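Local coordinates for phosphodiesterase (Candida albicans, PDB 6CPU), which belongs to the phosphodiesterase family of the HD-domain clan and carries zinc and magnesium ions within a mainly helical fold, at residues A[3-8]-A[30-35]; A[233-238]-A[255-260]; A[468-473]-A[559-564]; A[540-545]-A[553-558]. All blocks are in the same frame, centred on the assembly; numbering follows the deposited sequence.

Contact 1: A[3-8]-A[30-35]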
loop_
_atom_site.group_PDB
_atom_site.type_symbol
_atom_site.label_atom_id
_atom_site.label_comp_id
_atom_site.label_asym_id
_atom_site.label_seq_id
_atom_site.Cartn_x
_atom_site.Cartn_y
_atom_site.Cartn_z
ATOM N N GLU A 3 22.639 -8.865 -8.617
ATOM C CA GLU A 3 21.830 -9.608 -9.559
ATOM C C GLU A 3 21.954 -8.878 -10.886
ATOM O O GLU A 3 21.674 -7.678 -10.970
ATOM C CB GLU A 3 20.366 -9.670 -9.115
ATOM C CG GLU A 3 19.434 -10.229 -10.187
ATOM C CD GLU A 3 18.060 -10.610 -9.661
ATOM O OE1 GLU A 3 17.980 -11.328 -8.652
ATOM O OE2 GLU A 3 17.046 -10.206 -10.270
ATOM N N VAL A 4 22.378 -9.589 -11.927
ATOM C CA VAL A 4 22.618 -8.974 -13.220
ATOM C C VAL A 4 21.563 -9.459 -14.203
ATOM O O VAL A 4 21.324 -10.664 -14.329
ATOM C CB VAL A 4 24.038 -9.266 -13.755
ATOM C CG1 VAL A 4 24.233 -8.617 -15.117
ATOM C CG2 VAL A 4 25.106 -8.785 -12.772
ATOM N N LEU A 5 20.920 -8.504 -14.866
ATOM C CA LEU A 5 19.874 -8.759 -15.841
ATOM C C LEU A 5 20.399 -8.211 -17.143
ATOM O O LEU A 5 20.680 -7.019 -17.233
ATOM C CB LEU A 5 18.590 -8.043 -15.442
ATOM C CG LEU A 5 18.122 -8.261 -14.000
ATOM C CD1 LEU A 5 16.808 -7.542 -13.783
ATOM C CD2 LEU A 5 17.957 -9.731 -13.659
ATOM N N SER A 6 20.570 -9.073 -18.147
ATOM C CA SER A 6 21.214 -8.662 -19.387
ATOM C C SER A 6 20.389 -8.902 -20.644
ATOM O O SER A 6 19.727 -9.934 -20.796
ATOM C CB SER A 6 22.559 -9.375 -19.540
ATOM O OG SER A 6 23.191 -8.950 -20.731
ATOM N N LEU A 7 20.466 -7.939 -21.552
ATOM C CA LEU A 7 19.863 -8.046 -22.866
ATOM C C LEU A 7 20.921 -8.363 -23.921
ATOM O O LEU A 7 20.597 -8.477 -25.096
ATOM C CB LEU A 7 19.148 -6.747 -23.227
ATOM C CG LEU A 7 17.824 -6.498 -22.495
ATOM C CD1 LEU A 7 17.308 -5.091 -22.755
ATOM C CD2 LEU A 7 16.788 -7.533 -22.917
ATOM N N VAL A 8 22.168 -8.529 -23.482
ATOM C CA VAL A 8 23.318 -8.683 -24.377
ATOM C C VAL A 8 24.298 -9.729 -23.838
ATOM O O VAL A 8 24.096 -10.280 -22.757
ATOM C CB VAL A 8 24.051 -7.336 -24.570
ATOM C CG1 VAL A 8 23.150 -6.321 -25.255
ATOM C CG2 VAL A 8 24.550 -6.795 -23.238
ATOM N N CYS A 30 8.893 -8.132 -17.033
ATOM C CA CYS A 30 8.022 -9.052 -16.301
ATOM C C CYS A 30 8.733 -9.642 -15.088
ATOM O O CYS A 30 8.127 -9.809 -14.033
ATOM C CB CYS A 30 7.509 -10.155 -17.206
ATOM S SG CYS A 30 6.312 -9.564 -18.412
ATOM N N HIS A 31 10.014 -9.952 -15.240
ATOM C CA HIS A 31 10.850 -10.406 -14.125
ATOM C C HIS A 31 10.860 -9.361 -13.004
ATOM O O HIS A 31 10.747 -9.711 -11.823
ATOM C CB HIS A 31 12.262 -10.665 -14.653
ATOM C CG HIS A 31 13.270 -11.014 -13.609
ATOM N ND1 HIS A 31 13.368 -12.273 -13.059
ATOM C CD2 HIS A 31 14.264 -10.285 -13.056
ATOM C CE1 HIS A 31 14.369 -12.299 -12.199
ATOM N NE2 HIS A 31 14.926 -11.104 -12.174
ATOM N N LEU A 32 10.997 -8.086 -13.381
ATOM C CA LEU A 32 11.035 -6.997 -12.407
ATOM C C LEU A 32 9.695 -6.823 -11.709
ATOM O O LEU A 32 9.680 -6.625 -10.507
ATOM C CB LEU A 32 11.461 -5.682 -13.064
ATOM C CG LEU A 32 12.881 -5.658 -13.613
ATOM C CD1 LEU A 32 13.084 -4.329 -14.295
ATOM C CD2 LEU A 32 13.917 -5.866 -12.520
ATOM N N PHE A 33 8.579 -6.886 -12.452
ATOM C CA PHE A 33 7.236 -6.736 -11.837
ATOM C C PHE A 33 6.984 -7.788 -10.754
ATOM O O PHE A 33 6.317 -7.497 -9.759
ATOM C CB PHE A 33 6.112 -6.798 -12.875
ATOM C CG PHE A 33 5.785 -5.474 -13.528
ATOM C CD1 PHE A 33 5.426 -4.363 -12.773
ATOM C CD2 PHE A 33 5.793 -5.354 -14.915
ATOM C CE1 PHE A 33 5.118 -3.159 -13.384
ATOM C CE2 PHE A 33 5.471 -4.162 -15.522
ATOM C CZ PHE A 33 5.130 -3.062 -14.765
ATOM N N LYS A 34 7.513 -8.998 -10.952
ATOM C CA LYS A 34 7.273 -10.110 -10.033
ATOM C C LYS A 34 8.047 -10.009 -8.722
ATOM O O LYS A 34 7.706 -10.695 -7.756
ATOM C CB LYS A 34 7.570 -11.451 -10.720
ATOM C CG LYS A 34 6.474 -11.838 -11.697
ATOM C CD LYS A 34 6.579 -13.272 -12.181
ATOM C CE LYS A 34 7.662 -13.433 -13.217
ATOM N NZ LYS A 34 7.501 -14.740 -13.922
ATOM N N LYS A 35 9.055 -9.139 -8.670
ATOM C CA LYS A 35 9.853 -8.967 -7.450
ATOM C C LYS A 35 9.059 -8.572 -6.192
ATOM O O LYS A 35 9.439 -8.960 -5.063
ATOM C CB LYS A 35 11.016 -8.010 -7.707
ATOM C CG LYS A 35 12.047 -8.681 -8.601
ATOM C CD LYS A 35 13.313 -7.887 -8.733
ATOM C CE LYS A 35 14.365 -8.699 -9.459
ATOM N NZ LYS A 35 15.003 -9.702 -8.567
#
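Glu3 meets two basic side chains through a single oxygen. Its OE2 forms a salt bridge with Lys35 NZ at 2.7 Å and accepts a nearly straight hydrogen bond from His31 NE2, 3.0 Å long with an angle of 171° at the hydrogen. The two donors stand off the carboxylate plane by similar amounts, on opposite faces, Lys35 NZ on the syn side. For its part the imidazole holds the oxygen in the plane of its own ring, at the edge. Glutamate suits the place because its extended chain carries the carboxylate from the strand to the helix, where both partners meet it tip to tip. Lys35 is straight until its last torsion turns NZ aside (chi4 -78°), toward OE2. The lysine charge and the imidazole N-H would both be expected to stabilise the ionised carboxylate. Beside this polar cluster the contact is apolar. Leu5 CD2 lies 3.6 Å from His31 NE2, obliquely to the ring, and Leu5 CD1 touches Leu32 CD2 at 3.6 Å, so one branched leucine serves two helix residues. Tyr20 and Phe22 also meet the imidazole. Residues 3-6 of the strand and 30-34 of the helix run at 148° to each other, N to C. Helix 25-34 leads from strand 16-21 to strand 46-49, which flank strand 2-6 in a parallel sheet, and is thus the helix of a beta-alpha-beta crossover that passes over strand 2-6.

Contact 2: A[233-238]-A[255-260]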
loop_
_atom_site.group_PDB
_atom_site.type_symbol
_atom_site.label_atom_id
_atom_site.label_comp_id
_atom_site.label_asym_id
_atom_site.label_seq_id
_atom_site.Cartn_x
_atom_site.Cartn_y
_atom_site.Cartn_z
ATOM N N CYS A 233 -7.481 -9.391 -5.366
ATOM C CA CYS A 233 -8.467 -8.822 -4.450
ATOM C C CYS A 233 -8.757 -7.350 -4.735
ATOM O O CYS A 233 -9.916 -6.930 -4.740
ATOM C CB CYS A 233 -8.032 -8.984 -2.996
ATOM S SG CYS A 233 -8.005 -10.697 -2.396
ATOM N N VAL A 234 -7.711 -6.562 -4.975
ATOM C CA VAL A 234 -7.903 -5.168 -5.327
ATOM C C VAL A 234 -8.705 -5.054 -6.631
ATOM O O VAL A 234 -9.620 -4.243 -6.729
ATOM C CB VAL A 234 -6.563 -4.422 -5.473
ATOM C CG1 VAL A 234 -6.797 -2.990 -5.941
ATOM C CG2 VAL A 234 -5.815 -4.402 -4.149
ATOM N N TYR A 235 -8.367 -5.875 -7.618
ATOM C CA TYR A 235 -9.084 -5.863 -8.887
ATOM C C TYR A 235 -10.584 -6.130 -8.664
ATOM O O TYR A 235 -11.426 -5.412 -9.188
ATOM C CB TYR A 235 -8.476 -6.872 -9.876
ATOM C CG TYR A 235 -9.442 -7.296 -10.953
ATOM C CD1 TYR A 235 -9.828 -6.416 -11.955
ATOM C CD2 TYR A 235 -10.019 -8.565 -10.935
ATOM C CE1 TYR A 235 -10.744 -6.804 -12.937
ATOM C CE2 TYR A 235 -10.924 -8.958 -11.908
ATOM C CZ TYR A 235 -11.287 -8.073 -12.901
ATOM O OH TYR A 235 -12.198 -8.486 -13.862
ATOM N N LEU A 236 -10.905 -7.144 -7.870
ATOM C CA LEU A 236 -12.303 -7.476 -7.577
ATOM C C LEU A 236 -13.063 -6.279 -7.009
ATOM O O LEU A 236 -14.163 -5.947 -7.459
ATOM C CB LEU A 236 -12.383 -8.649 -6.595
ATOM C CG LEU A 236 -11.972 -9.999 -7.163
ATOM C CD1 LEU A 236 -11.882 -11.030 -6.054
ATOM C CD2 LEU A 236 -12.926 -10.448 -8.267
ATOM N N MET A 237 -12.450 -5.601 -6.046
ATOM C CA MET A 237 -13.100 -4.481 -5.377
ATOM C C MET A 237 -13.220 -3.221 -6.214
ATOM O O MET A 237 -14.286 -2.592 -6.253
ATOM C CB MET A 237 -12.396 -4.200 -4.061
ATOM C CG MET A 237 -12.654 -5.298 -3.063
ATOM S SD MET A 237 -11.899 -5.006 -1.465
ATOM C CE MET A 237 -10.220 -5.572 -1.736
ATOM N N ILE A 238 -12.148 -2.852 -6.907
ATOM C CA ILE A 238 -12.177 -1.651 -7.728
ATOM C C ILE A 238 -13.021 -1.831 -8.994
ATOM O O ILE A 238 -13.770 -0.925 -9.362
ATOM C CB ILE A 238 -10.755 -1.165 -8.080
ATOM C CG1 ILE A 238 -9.967 -0.853 -6.800
ATOM C CG2 ILE A 238 -10.810 0.048 -8.988
ATOM C CD1 ILE A 238 -10.449 0.346 -6.011
ATOM N N GLU A 255 -5.814 -3.712 -17.895
ATOM C CA GLU A 255 -5.547 -2.316 -17.569
ATOM C C GLU A 255 -5.625 -2.064 -16.064
ATOM O O GLU A 255 -4.779 -1.372 -15.505
ATOM C CB GLU A 255 -6.557 -1.442 -18.297
ATOM C CG GLU A 255 -6.293 0.046 -18.255
ATOM C CD GLU A 255 -7.180 0.797 -19.238
ATOM O OE1 GLU A 255 -7.530 0.228 -20.298
ATOM O OE2 GLU A 255 -7.542 1.948 -18.938
ATOM N N LEU A 256 -6.644 -2.620 -15.414
ATOM C CA LEU A 256 -6.741 -2.535 -13.949
ATOM C C LEU A 256 -5.598 -3.260 -13.260
ATOM O O LEU A 256 -5.007 -2.727 -12.327
ATOM C CB LEU A 256 -8.073 -3.073 -13.434
ATOM C CG LEU A 256 -9.263 -2.128 -13.499
ATOM C CD1 LEU A 256 -10.490 -2.808 -12.908
ATOM C CD2 LEU A 256 -8.979 -0.814 -12.780
ATOM N N LEU A 257 -5.262 -4.460 -13.728
ATOM C CA LEU A 257 -4.117 -5.175 -13.160
ATOM C C LEU A 257 -2.809 -4.391 -13.300
ATOM O O LEU A 257 -2.011 -4.355 -12.365
ATOM C CB LEU A 257 -3.973 -6.570 -13.760
ATOM C CG LEU A 257 -5.035 -7.621 -13.402
ATOM C CD1 LEU A 257 -4.696 -8.956 -14.053
ATOM C CD2 LEU A 257 -5.198 -7.811 -11.906
ATOM N N ALA A 258 -2.568 -3.763 -14.452
ATOM C CA ALA A 258 -1.347 -2.966 -14.615
ATOM C C ALA A 258 -1.257 -1.865 -13.541
ATOM O O ALA A 258 -0.211 -1.660 -12.921
ATOM C CB ALA A 258 -1.278 -2.351 -16.018
ATOM N N PHE A 259 -2.351 -1.140 -13.366
ATOM C CA PHE A 259 -2.458 -0.106 -12.346
ATOM C C PHE A 259 -2.153 -0.666 -10.954
ATOM O O PHE A 259 -1.403 -0.064 -10.188
ATOM C CB PHE A 259 -3.855 0.525 -12.418
ATOM C CG PHE A 259 -4.271 1.286 -11.189
ATOM C CD1 PHE A 259 -3.604 2.433 -10.791
ATOM C CD2 PHE A 259 -5.368 0.868 -10.440
ATOM C CE1 PHE A 259 -4.010 3.139 -9.675
ATOM C CE2 PHE A 259 -5.778 1.571 -9.328
ATOM C CZ PHE A 259 -5.094 2.713 -8.938
ATOM N N ILE A 260 -2.724 -1.823 -10.644
ATOM C CA ILE A 260 -2.548 -2.403 -9.314
ATOM C C ILE A 260 -1.121 -2.898 -9.090
ATOM O O ILE A 260 -0.594 -2.799 -7.969
ATOM C CB ILE A 260 -3.568 -3.531 -9.056
ATOM C CG1 ILE A 260 -4.983 -2.951 -9.109
ATOM C CG2 ILE A 260 -3.328 -4.187 -7.698
ATOM C CD1 ILE A 260 -6.028 -3.971 -9.477
#
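The ring of Tyr235 takes Leu256 CD1 at its edge, near the ring plane, 3.8 Å from CD1 of the tyrosine; the two side chains cross at about a right angle. Leu257 approaches more obliquely, and its CD2 is closer to the root of the tyrosine, 4.0 Å from Tyr235 CB. Outside the pair, the ring of Tyr232 also meets that of Tyr235. The motif is a packed pair of consecutive helices, 227-242 and 253-264, whose facing parts run at 123° to each other with axes 9.8 Å apart, in the helical bundle of the protein. The interface is buried, and that explains the residue types: aliphatic branches of different lengths fill the spacing between the helices, the side-chain atoms that meet are all carbons, and no hydrogen bond crosses. Ile238 CG2 reaches Leu256 CD2 at 4.3 Å, a looser touch beside the tyrosine. At the other end Val234 and Ile260 slide past each other in opposite directions. The valine, with CG1 anti to its backbone N (chi1 176°), sets that methyl 3.7 Å from Ile260 CG1; Val234 also touches Phe276 and Val280 of helix 276-292. Ile260 CG2 rests near Val234 CB, while the far methyl of the isoleucine slips in over the helix backbone: Ile260 CD1 lies 3.5 Å from Tyr235 N.

Contact 3: A[468-473]-A[559-564]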
loop_
_atom_site.group_PDB
_atom_site.type_symbol
_atom_site.label_atom_id
_atom_site.label_comp_id
_atom_site.label_asym_id
_atom_site.label_seq_id
_atom_site.Cartn_x
_atom_site.Cartn_y
_atom_site.Cartn_z
ATOM N N ARG A 468 -11.812 -6.308 13.617
ATOM C CA ARG A 468 -11.887 -7.627 12.985
ATOM C C ARG A 468 -12.098 -8.674 14.067
ATOM O O ARG A 468 -11.701 -8.457 15.217
ATOM C CB ARG A 468 -10.588 -7.987 12.260
ATOM C CG ARG A 468 -10.137 -6.994 11.192
ATOM C CD ARG A 468 -11.059 -6.954 9.998
ATOM N NE ARG A 468 -10.447 -6.208 8.890
ATOM C CZ ARG A 468 -11.013 -6.039 7.694
ATOM N NH1 ARG A 468 -12.213 -6.556 7.429
ATOM N NH2 ARG A 468 -10.382 -5.343 6.747
ATOM N N PRO A 469 -12.666 -9.835 13.699
ATOM C CA PRO A 469 -12.747 -10.937 14.659
ATOM C C PRO A 469 -11.408 -11.291 15.305
ATOM O O PRO A 469 -10.341 -11.133 14.701
ATOM C CB PRO A 469 -13.291 -12.091 13.816
ATOM C CG PRO A 469 -14.166 -11.404 12.825
ATOM C CD PRO A 469 -13.412 -10.140 12.467
ATOM N N LEU A 470 -11.494 -11.782 16.534
ATOM C CA LEU A 470 -10.357 -11.917 17.437
ATOM C C LEU A 470 -9.090 -12.537 16.854
ATOM O O LEU A 470 -8.002 -11.999 17.060
ATOM C CB LEU A 470 -10.788 -12.713 18.680
ATOM C CG LEU A 470 -9.798 -12.848 19.836
ATOM C CD1 LEU A 470 -9.296 -11.495 20.320
ATOM C CD2 LEU A 470 -10.459 -13.609 20.981
ATOM N N ARG A 471 -9.213 -13.658 16.143
ATOM C CA ARG A 471 -8.035 -14.361 15.642
ATOM C C ARG A 471 -7.255 -13.508 14.631
ATOM O O ARG A 471 -6.022 -13.431 14.686
ATOM C CB ARG A 471 -8.438 -15.678 14.984
ATOM C CG ARG A 471 -7.284 -16.639 14.739
ATOM C CD ARG A 471 -7.801 -17.913 14.081
ATOM N NE ARG A 471 -8.488 -17.582 12.836
ATOM C CZ ARG A 471 -7.878 -17.290 11.688
ATOM N NH1 ARG A 471 -6.552 -17.314 11.591
ATOM N NH2 ARG A 471 -8.604 -16.980 10.625
ATOM N N VAL A 472 -7.985 -12.889 13.711
ATOM C CA VAL A 472 -7.379 -12.034 12.683
ATOM C C VAL A 472 -6.815 -10.774 13.336
ATOM O O VAL A 472 -5.744 -10.299 12.959
ATOM C CB VAL A 472 -8.406 -11.643 11.599
ATOM C CG1 VAL A 472 -7.824 -10.610 10.634
ATOM C CG2 VAL A 472 -8.870 -12.880 10.837
ATOM N N SER A 473 -7.550 -10.237 14.312
ATOM C CA SER A 473 -7.133 -9.033 15.024
ATOM C C SER A 473 -5.809 -9.264 15.713
ATOM O O SER A 473 -4.945 -8.389 15.709
ATOM C CB SER A 473 -8.210 -8.601 16.027
ATOM O OG SER A 473 -7.921 -7.337 16.609
ATOM N N MET A 559 -15.866 -4.544 21.572
ATOM C CA MET A 559 -16.206 -4.937 22.945
ATOM C C MET A 559 -15.865 -6.408 23.200
ATOM O O MET A 559 -15.178 -6.723 24.172
ATOM C CB MET A 559 -17.682 -4.664 23.246
ATOM C CG MET A 559 -18.034 -4.749 24.728
ATOM S SD MET A 559 -17.296 -3.428 25.713
ATOM C CE MET A 559 -18.482 -2.111 25.430
ATOM N N GLU A 560 -16.315 -7.298 22.314
ATOM C CA GLU A 560 -15.995 -8.727 22.424
ATOM C C GLU A 560 -14.487 -8.964 22.535
ATOM O O GLU A 560 -14.025 -9.711 23.409
ATOM C CB GLU A 560 -16.554 -9.507 21.227
ATOM C CG GLU A 560 -18.069 -9.640 21.220
ATOM C CD GLU A 560 -18.582 -10.497 20.078
ATOM O OE1 GLU A 560 -18.111 -11.648 19.941
ATOM O OE2 GLU A 560 -19.464 -10.022 19.324
ATOM N N ASN A 561 -13.718 -8.326 21.653
ATOM C CA ASN A 561 -12.262 -8.409 21.717
ATOM C C ASN A 561 -11.710 -7.814 23.014
ATOM O O ASN A 561 -10.806 -8.381 23.620
ATOM C CB ASN A 561 -11.621 -7.707 20.507
ATOM C CG ASN A 561 -11.833 -8.463 19.204
ATOM O OD1 ASN A 561 -12.031 -9.681 19.198
ATOM N ND2 ASN A 561 -11.771 -7.740 18.083
ATOM N N LYS A 562 -12.253 -6.673 23.429
ATOM C CA LYS A 562 -11.808 -6.001 24.659
ATOM C C LYS A 562 -11.992 -6.899 25.883
ATOM O O LYS A 562 -11.080 -7.039 26.701
ATOM C CB LYS A 562 -12.568 -4.687 24.857
ATOM C CG LYS A 562 -12.030 -3.809 25.977
ATOM C CD LYS A 562 -12.799 -2.501 26.052
ATOM C CE LYS A 562 -12.370 -1.674 27.251
ATOM N NZ LYS A 562 -13.117 -0.389 27.326
ATOM N N LEU A 563 -13.167 -7.512 25.992
ATOM C CA LEU A 563 -13.462 -8.433 27.092
ATOM C C LEU A 563 -12.448 -9.569 27.155
ATOM O O LEU A 563 -11.969 -9.914 28.234
ATOM C CB LEU A 563 -14.878 -9.000 26.963
ATOM C CG LEU A 563 -16.027 -8.002 27.156
ATOM C CD1 LEU A 563 -17.365 -8.689 26.926
ATOM C CD2 LEU A 563 -15.968 -7.359 28.538
ATOM N N PHE A 564 -12.108 -10.130 25.997
ATOM C CA PHE A 564 -11.130 -11.213 25.927
ATOM C C PHE A 564 -9.753 -10.745 26.375
ATOM O O PHE A 564 -9.053 -11.455 27.096
ATOM C CB PHE A 564 -11.046 -11.777 24.501
ATOM C CG PHE A 564 -10.019 -12.864 24.338
ATOM C CD1 PHE A 564 -10.376 -14.199 24.453
ATOM C CD2 PHE A 564 -8.691 -12.551 24.078
ATOM C CE1 PHE A 564 -9.432 -15.200 24.310
ATOM C CE2 PHE A 564 -7.743 -13.546 23.938
ATOM C CZ PHE A 564 -8.114 -14.873 24.051
#
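Leu470, in the first turn of helix 470-495, lies against Asn561 of helix 552-569, their CA atoms 5.9 Å apart, with Pro469 at the N-cap position just before that turn. Asn561 turns its amide toward the chain leading into the helix: ND2 donates to Arg468 O at 3.0 Å, with an angle of 158° at the hydrogen and the acceptor close to the amide plane. The same nitrogen also bonds Val466 O, so the two hydrogens of one short primary amide can serve two carbonyls of the same loop. That loop follows Asp462, a ligand of the zinc ion, and the contact therefore joins the C-terminal helix to the chain leaving the metal site of this HD-type fold. The side chain of Arg468 is held elsewhere, by a hydrogen bond to Trp218 O and a salt bridge with Asp281. The other amide atom, Asn561 OD1, rests 3.3 Å from Leu470 CB. Leucine suits its place by using both branches: CD1 stays by Asn561 OD1, while CD2 sits over the centre of the Phe564 ring in a CH-pi contact. Leu470 CD2 is 3.5 Å from the ring centroid of Phe564, and Leu515 touches both residues.

Contact 4: A[540-545]-A[553-558]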
loop_
_atom_site.group_PDB
_atom_site.type_symbol
_atom_site.label_atom_id
_atom_site.label_comp_id
_atom_site.label_asym_id
_atom_site.label_seq_id
_atom_site.Cartn_x
_atom_site.Cartn_y
_atom_site.Cartn_z
ATOM N N LEU A 540 -14.030 6.449 18.603
ATOM C CA LEU A 540 -14.243 6.770 17.185
ATOM C C LEU A 540 -15.363 5.925 16.573
ATOM O O LEU A 540 -16.238 6.447 15.882
ATOM C CB LEU A 540 -12.956 6.576 16.367
ATOM C CG LEU A 540 -13.084 6.836 14.858
ATOM C CD1 LEU A 540 -13.354 8.305 14.565
ATOM C CD2 LEU A 540 -11.835 6.365 14.123
ATOM N N PHE A 541 -15.316 4.620 16.798
ATOM C CA PHE A 541 -16.306 3.729 16.196
ATOM C C PHE A 541 -17.709 3.968 16.784
ATOM O O PHE A 541 -18.688 4.100 16.034
ATOM C CB PHE A 541 -15.863 2.268 16.311
ATOM C CG PHE A 541 -14.831 1.879 15.288
ATOM C CD1 PHE A 541 -15.212 1.601 13.980
ATOM C CD2 PHE A 541 -13.479 1.838 15.609
ATOM C CE1 PHE A 541 -14.270 1.264 13.026
ATOM C CE2 PHE A 541 -12.531 1.502 14.652
ATOM C CZ PHE A 541 -12.928 1.217 13.363
ATOM N N ASN A 542 -17.794 4.059 18.113
ATOM C CA ASN A 542 -19.040 4.467 18.786
ATOM C C ASN A 542 -19.596 5.759 18.208
ATOM O O ASN A 542 -20.769 5.832 17.863
ATOM C CB ASN A 542 -18.821 4.631 20.297
ATOM C CG ASN A 542 -18.748 3.302 21.027
ATOM O OD1 ASN A 542 -19.386 2.325 20.627
ATOM N ND2 ASN A 542 -17.979 3.258 22.113
ATOM N N SER A 543 -18.739 6.767 18.065
ATOM C CA SER A 543 -19.149 8.057 17.521
ATOM C C SER A 543 -19.578 7.977 16.053
ATOM O O SER A 543 -20.552 8.613 15.649
ATOM C CB SER A 543 -18.019 9.078 17.691
ATOM O OG SER A 543 -18.457 10.376 17.337
ATOM N N VAL A 544 -18.853 7.195 15.259
ATOM C CA VAL A 544 -19.190 7.013 13.844
ATOM C C VAL A 544 -20.461 6.164 13.672
ATOM O O VAL A 544 -21.307 6.473 12.823
ATOM C CB VAL A 544 -17.998 6.405 13.053
ATOM C CG1 VAL A 544 -18.423 5.939 11.664
ATOM C CG2 VAL A 544 -16.873 7.429 12.936
ATOM N N SER A 545 -20.595 5.113 14.475
ATOM C CA SER A 545 -21.792 4.258 14.420
ATOM C C SER A 545 -23.050 4.988 14.904
ATOM O O SER A 545 -24.151 4.684 14.443
ATOM C CB SER A 545 -21.582 2.959 15.198
ATOM O OG SER A 545 -21.290 3.208 16.559
ATOM N N TYR A 553 -21.890 -2.972 14.173
ATOM C CA TYR A 553 -21.202 -4.248 14.338
ATOM C C TYR A 553 -19.721 -4.089 14.704
ATOM O O TYR A 553 -19.161 -4.943 15.395
ATOM C CB TYR A 553 -21.367 -5.112 13.086
ATOM C CG TYR A 553 -20.473 -4.716 11.926
ATOM C CD1 TYR A 553 -19.219 -5.297 11.764
ATOM C CD2 TYR A 553 -20.880 -3.764 10.999
ATOM C CE1 TYR A 553 -18.396 -4.940 10.706
ATOM C CE2 TYR A 553 -20.061 -3.403 9.940
ATOM C CZ TYR A 553 -18.822 -3.999 9.797
ATOM O OH TYR A 553 -18.001 -3.646 8.741
ATOM N N THR A 554 -19.090 -2.997 14.250
ATOM C CA THR A 554 -17.692 -2.726 14.604
ATOM C C THR A 554 -17.542 -2.516 16.108
ATOM O O THR A 554 -16.653 -3.090 16.735
ATOM C CB THR A 554 -17.116 -1.511 13.853
ATOM O OG1 THR A 554 -17.944 -0.359 14.056
ATOM C CG2 THR A 554 -17.018 -1.804 12.362
ATOM N N CYS A 555 -18.423 -1.704 16.684
ATOM C CA CYS A 555 -18.444 -1.517 18.140
ATOM C C CYS A 555 -18.684 -2.842 18.881
ATOM O O CYS A 555 -18.076 -3.095 19.926
ATOM C CB CYS A 555 -19.509 -0.494 18.531
ATOM S SG CYS A 555 -19.434 1.043 17.585
ATOM N N ASP A 556 -19.555 -3.688 18.330
ATOM C CA ASP A 556 -19.850 -4.996 18.930
ATOM C C ASP A 556 -18.613 -5.876 19.016
ATOM O O ASP A 556 -18.377 -6.515 20.046
ATOM C CB ASP A 556 -20.947 -5.735 18.152
ATOM C CG ASP A 556 -22.265 -4.970 18.112
ATOM O OD1 ASP A 556 -22.486 -4.099 18.980
ATOM O OD2 ASP A 556 -23.081 -5.238 17.203
ATOM N N ILE A 557 -17.813 -5.901 17.944
ATOM C CA ILE A 557 -16.603 -6.731 17.916
ATOM C C ILE A 557 -15.485 -6.139 18.775
ATOM O O ILE A 557 -14.747 -6.883 19.419
ATOM C CB ILE A 557 -16.095 -6.991 16.473
ATOM C CG1 ILE A 557 -17.148 -7.757 15.665
ATOM C CG2 ILE A 557 -14.794 -7.779 16.498
ATOM C CD1 ILE A 557 -16.888 -7.792 14.171
ATOM N N ILE A 558 -15.351 -4.811 18.791
ATOM C CA ILE A 558 -14.381 -4.162 19.683
ATOM C C ILE A 558 -14.611 -4.590 21.134
ATOM O O ILE A 558 -13.669 -4.964 21.836
ATOM C CB ILE A 558 -14.439 -2.623 19.600
ATOM C CG1 ILE A 558 -13.919 -2.139 18.246
ATOM C CG2 ILE A 558 -13.594 -1.997 20.709
ATOM C CD1 ILE A 558 -14.386 -0.744 17.884
#
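Phe541 and Cys555 mark the closest backbone approach, with CA atoms 6.0 Å apart, between two nearly antiparallel helical segments whose axes pass at 8.9 Å and 154°. Cys555, a small residue, faces the other helix; its SG lies 4.0 Å from Phe541 CB and 3.3 Å from Asn542 OD1. Ser545 also faces the cysteine and holds its hydroxyl in the crowded position between backbone N and carbonyl carbon (chi1 59°), which keeps OG close to its own helix, near the carbonyls of Phe541 and Asn542. Helices 525-547 and 552-569 are joined by a short connection, forming an alpha-alpha hairpin near the C terminus. On one flank of the cysteine the side chains of Thr554 and Ile558 each cross that of Phe541 at about a right angle; their nearest atoms meet its ring obliquely. Ile558 CD1 comes to 3.6 Å from Phe541 CD2, and Thr554 OG1 to 3.4 Å from Phe541 CD1. Threonine fits here because its hydroxyl is already engaged, donating to Leu551 O, just before the helix begins, while Thr554 CB adds a carbon contact to the ring. Phe541 also touches Thr467, in the loop after helix 446-462, and Cys460 of that helix, whose last residue, Asp462, binds the zinc ion.

How the contacts relate
From the N terminus, contact 1 closes first, tying strand 2-6 to helix 25-34 within the small parallel sheet region. Contact 2 follows in series, joining helices 227-242 and 253-264; the two come within about 6 Å at their nearest atoms but do not touch. Contact 3 then spans a long excursion of 85 residues between its segments, and contact 4 closes a short hairpin loop wholly within that excursion. Both use helix 552-569, contact 4 its first turns and contact 3 the next, and they touch where Arg468 O lies 3.4 Å from Ile557 CG2. Contacts 3 and 4 lie across the chain's centre from contact 1.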